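Local coordinates for protein nucleoporin nup120 (Schizosaccharomyces pombe, PDB 4GQ2) that serves as a structural constituent of the nuclear pore complex, whose nucleoporins can also dock transport factors that associate transiently, at residues Y232-S240 against L250-K258. Residues are numbered along the deposited sequence; the frame is centred on the assembly and turned at random.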
loop_
_atom_site.group_PDB
_atom_site.type_symbol
_atom_site.label_atom_id
_atom_site.label_comp_id
_atom_site.label_asym_id
_atom_site.label_seq_id
_atom_site.Cartn_x
_atom_site.Cartn_y
_atom_site.Cartn_z
ATOM N N TYR A 232 -23.450 48.518 13.724
ATOM C CA TYR A 232 -22.581 49.591 13.239
ATOM C C TYR A 232 -21.151 49.465 13.771
ATOM O O TYR A 232 -20.943 49.085 14.924
ATOM C CB TYR A 232 -23.175 50.956 13.623
ATOM C CG TYR A 232 -22.217 52.103 13.459
ATOM C CD1 TYR A 232 -21.912 52.602 12.192
ATOM C CD2 TYR A 232 -21.595 52.679 14.568
ATOM C CE1 TYR A 232 -21.020 53.647 12.030
ATOM C CE2 TYR A 232 -20.697 53.724 14.418
ATOM C CZ TYR A 232 -20.417 54.203 13.148
ATOM O OH TYR A 232 -19.533 55.237 12.987
ATOM N N ARG A 233 -20.172 49.824 12.938
ATOM C CA ARG A 233 -18.757 49.617 13.269
ATOM C C ARG A 233 -17.958 50.916 13.363
ATOM O O ARG A 233 -17.950 51.719 12.427
ATOM C CB ARG A 233 -18.105 48.685 12.243
ATOM C CG ARG A 233 -18.951 47.484 11.852
ATOM C CD ARG A 233 -18.129 46.479 11.074
ATOM N NE ARG A 233 -17.102 45.866 11.916
ATOM C CZ ARG A 233 -16.153 45.053 11.468
ATOM N NH1 ARG A 233 -16.091 44.749 10.178
ATOM N NH2 ARG A 233 -15.264 44.544 12.312
ATOM N N SER A 234 -17.276 51.109 14.490
ATOM C CA SER A 234 -16.491 52.325 14.728
ATOM C C SER A 234 -15.150 52.306 13.979
ATOM O O SER A 234 -14.623 51.234 13.684
ATOM C CB SER A 234 -16.286 52.550 16.231
ATOM O OG SER A 234 -15.330 51.659 16.776
ATOM N N PRO A 235 -14.597 53.489 13.651
ATOM C CA PRO A 235 -13.356 53.505 12.866
ATOM C C PRO A 235 -12.149 52.885 13.578
ATOM O O PRO A 235 -11.198 52.466 12.916
ATOM C CB PRO A 235 -13.126 54.997 12.600
ATOM C CG PRO A 235 -14.481 55.607 12.705
ATOM C CD PRO A 235 -15.145 54.848 13.818
ATOM N N ASN A 236 -12.192 52.814 14.907
ATOM C CA ASN A 236 -11.105 52.196 15.666
ATOM C C ASN A 236 -11.233 50.664 15.836
ATOM O O ASN A 236 -10.358 50.031 16.445
ATOM C CB ASN A 236 -10.895 52.909 17.013
ATOM C CG ASN A 236 -12.095 52.792 17.938
ATOM O OD1 ASN A 236 -13.234 53.055 17.542
ATOM N ND2 ASN A 236 -11.841 52.405 19.184
ATOM N N THR A 237 -12.312 50.087 15.291
ATOM C CA THR A 237 -12.523 48.636 15.286
ATOM C C THR A 237 -11.288 47.907 14.755
ATOM O O THR A 237 -10.790 48.218 13.669
ATOM C CB THR A 237 -13.725 48.235 14.406
ATOM O OG1 THR A 237 -14.862 49.037 14.739
ATOM C CG2 THR A 237 -14.076 46.760 14.602
ATOM N N ILE A 238 -10.795 46.943 15.529
ATOM C CA ILE A 238 -9.612 46.179 15.146
ATOM C C ILE A 238 -9.989 45.192 14.046
ATOM O O ILE A 238 -10.920 44.395 14.205
ATOM C CB ILE A 238 -8.986 45.431 16.349
ATOM C CG1 ILE A 238 -8.811 46.363 17.563
ATOM C CG2 ILE A 238 -7.669 44.759 15.954
ATOM C CD1 ILE A 238 -7.789 47.468 17.389
ATOM N N ILE A 239 -9.280 45.269 12.925
ATOM C CA ILE A 239 -9.514 44.353 11.806
ATOM C C ILE A 239 -8.360 43.367 11.616
ATOM O O ILE A 239 -8.438 42.474 10.776
ATOM C CB ILE A 239 -9.815 45.101 10.489
ATOM C CG1 ILE A 239 -8.644 46.008 10.097
ATOM C CG2 ILE A 239 -11.117 45.884 10.616
ATOM C CD1 ILE A 239 -8.584 46.326 8.617
ATOM N N SER A 240 -7.301 43.544 12.406
ATOM C CA SER A 240 -6.134 42.664 12.397
ATOM C C SER A 240 -5.195 43.061 13.537
ATOM O O SER A 240 -4.849 44.235 13.677
ATOM C CB SER A 240 -5.399 42.760 11.054
ATOM O OG SER A 240 -4.699 41.567 10.753
ATOM N N LEU A 250 1.620 45.109 21.217
ATOM C CA LEU A 250 0.553 44.660 20.336
ATOM C C LEU A 250 0.549 45.556 19.103
ATOM O O LEU A 250 0.615 46.778 19.225
ATOM C CB LEU A 250 -0.789 44.752 21.063
ATOM C CG LEU A 250 -1.903 43.759 20.724
ATOM C CD1 LEU A 250 -1.559 42.364 21.230
ATOM C CD2 LEU A 250 -3.223 44.226 21.318
ATOM N N VAL A 251 0.514 44.952 17.918
ATOM C CA VAL A 251 0.392 45.712 16.670
ATOM C C VAL A 251 -0.991 45.483 16.083
ATOM O O VAL A 251 -1.394 44.342 15.843
ATOM C CB VAL A 251 1.484 45.355 15.637
ATOM C CG1 VAL A 251 1.255 46.104 14.330
ATOM C CG2 VAL A 251 2.864 45.683 16.187
ATOM N N MET A 252 -1.714 46.577 15.864
ATOM C CA MET A 252 -3.096 46.514 15.406
ATOM C C MET A 252 -3.314 47.359 14.160
ATOM O O MET A 252 -2.659 48.389 13.968
ATOM C CB MET A 252 -4.047 46.974 16.513
ATOM C CG MET A 252 -3.724 46.409 17.890
ATOM S SD MET A 252 -4.532 47.287 19.243
ATOM C CE MET A 252 -3.808 48.920 19.118
ATOM N N LEU A 253 -4.233 46.900 13.315
ATOM C CA LEU A 253 -4.720 47.666 12.183
ATOM C C LEU A 253 -6.208 47.938 12.368
ATOM O O LEU A 253 -6.973 47.033 12.728
ATOM C CB LEU A 253 -4.462 46.922 10.872
ATOM C CG LEU A 253 -4.882 47.609 9.571
ATOM C CD1 LEU A 253 -4.310 49.016 9.450
ATOM C CD2 LEU A 253 -4.453 46.768 8.384
ATOM N N SER A 254 -6.610 49.186 12.128
ATOM C CA SER A 254 -7.990 49.622 12.375
ATOM C C SER A 254 -8.847 49.623 11.111
ATOM O O SER A 254 -8.325 49.549 10.002
ATOM C CB SER A 254 -8.001 51.012 13.013
ATOM O OG SER A 254 -7.446 51.973 12.133
ATOM N N LEU A 255 -10.165 49.716 11.292
ATOM C CA LEU A 255 -11.107 49.783 10.177
ATOM C C LEU A 255 -10.821 50.994 9.283
ATOM O O LEU A 255 -11.050 50.945 8.073
ATOM C CB LEU A 255 -12.556 49.809 10.689
ATOM C CG LEU A 255 -13.709 49.692 9.677
ATOM C CD1 LEU A 255 -13.841 48.276 9.125
ATOM C CD2 LEU A 255 -15.025 50.137 10.296
ATOM N N ASP A 256 -10.317 52.072 9.883
ATOM C CA ASP A 256 -9.900 53.251 9.122
ATOM C C ASP A 256 -8.380 53.305 8.875
ATOM O O ASP A 256 -7.752 54.362 8.984
ATOM C CB ASP A 256 -10.456 54.556 9.736
ATOM C CG ASP A 256 -9.812 54.927 11.076
ATOM O OD1 ASP A 256 -9.099 54.099 11.692
ATOM O OD2 ASP A 256 -10.028 56.075 11.518
ATOM N N TYR A 257 -7.811 52.151 8.525
ATOM C CA TYR A 257 -6.437 52.039 8.006
ATOM C C TYR A 257 -5.355 52.769 8.819
ATOM O O TYR A 257 -4.498 53.455 8.261
ATOM C CB TYR A 257 -6.377 52.391 6.505
ATOM C CG TYR A 257 -7.626 53.075 5.979
ATOM C CD1 TYR A 257 -8.719 52.326 5.530
ATOM C CD2 TYR A 257 -7.722 54.467 5.945
ATOM C CE1 TYR A 257 -9.869 52.945 5.064
ATOM C CE2 TYR A 257 -8.870 55.094 5.485
ATOM C CZ TYR A 257 -9.938 54.327 5.041
ATOM O OH TYR A 257 -11.076 54.946 4.577
ATOM N N LYS A 258 -5.405 52.599 10.137
ATOM C CA LYS A 258 -4.353 53.078 11.028
ATOM C C LYS A 258 -3.508 51.929 11.589
ATOM O O LYS A 258 -4.036 50.984 12.179
ATOM C CB LYS A 258 -4.944 53.894 12.183
ATOM C CG LYS A 258 -4.942 55.401 11.985
ATOM C CD LYS A 258 -6.262 55.909 11.434
ATOM C CE LYS A 258 -6.346 57.422 11.538
ATOM N NZ LYS A 258 -7.533 57.952 10.816
#
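I239 and S240 both stand opposite L253, a classic beta bulge in which the two residues share the backbone of L253: I239 N donates to L253 O at 2.9 Å, and L253 N donates to S240 O at 2.8 Å with an N-H...O angle of 166°. The extra residue turns the chain at I239. With chi1 at 60° its CG1 lies between backbone N and carbonyl carbon, and its two branches part: CD1 reaches L253 CG at 4.0 Å, while CG2 meets L255 CD1, the two side chains crossing at about a right angle. A branched isoleucine can thus serve two leucines at once. On the other face of the strands, the CD1 of I238 lies 3.8 Å from M252 SD, a flexible thioether suited to filling around a branched neighbour.

Beyond the bulge, L255 N and D256 N donate hydrogen bonds to T237 O and P235 O. P235 suits the second position of the type I turn S234-T237, since its ring fixes phi near the -60° needed there. A second type I turn, S254-Y257, faces it. There S254 OG donates to D256 OD1 at 2.7 Å and accepts K258 N, while K258 NZ makes a salt bridge to D256 OD2 and another to E274, so the carboxylate is held on both oxygens. The CD2 of L255 packs on R233 CB, and the guanidinium of R233 reaches F189, in the loop after strand 183-188 of the neighbouring sheet, through a cation-pi contact and a hydrogen bond from R233 NE to F189 O. Two type I turns thus sit side by side at one end of the bulged pair, S234-T237 leading into strand 238-244 and S254-Y257 carrying 249-254 on to 258-263, in the four-stranded antiparallel meander that forms a blade of a beta-propeller.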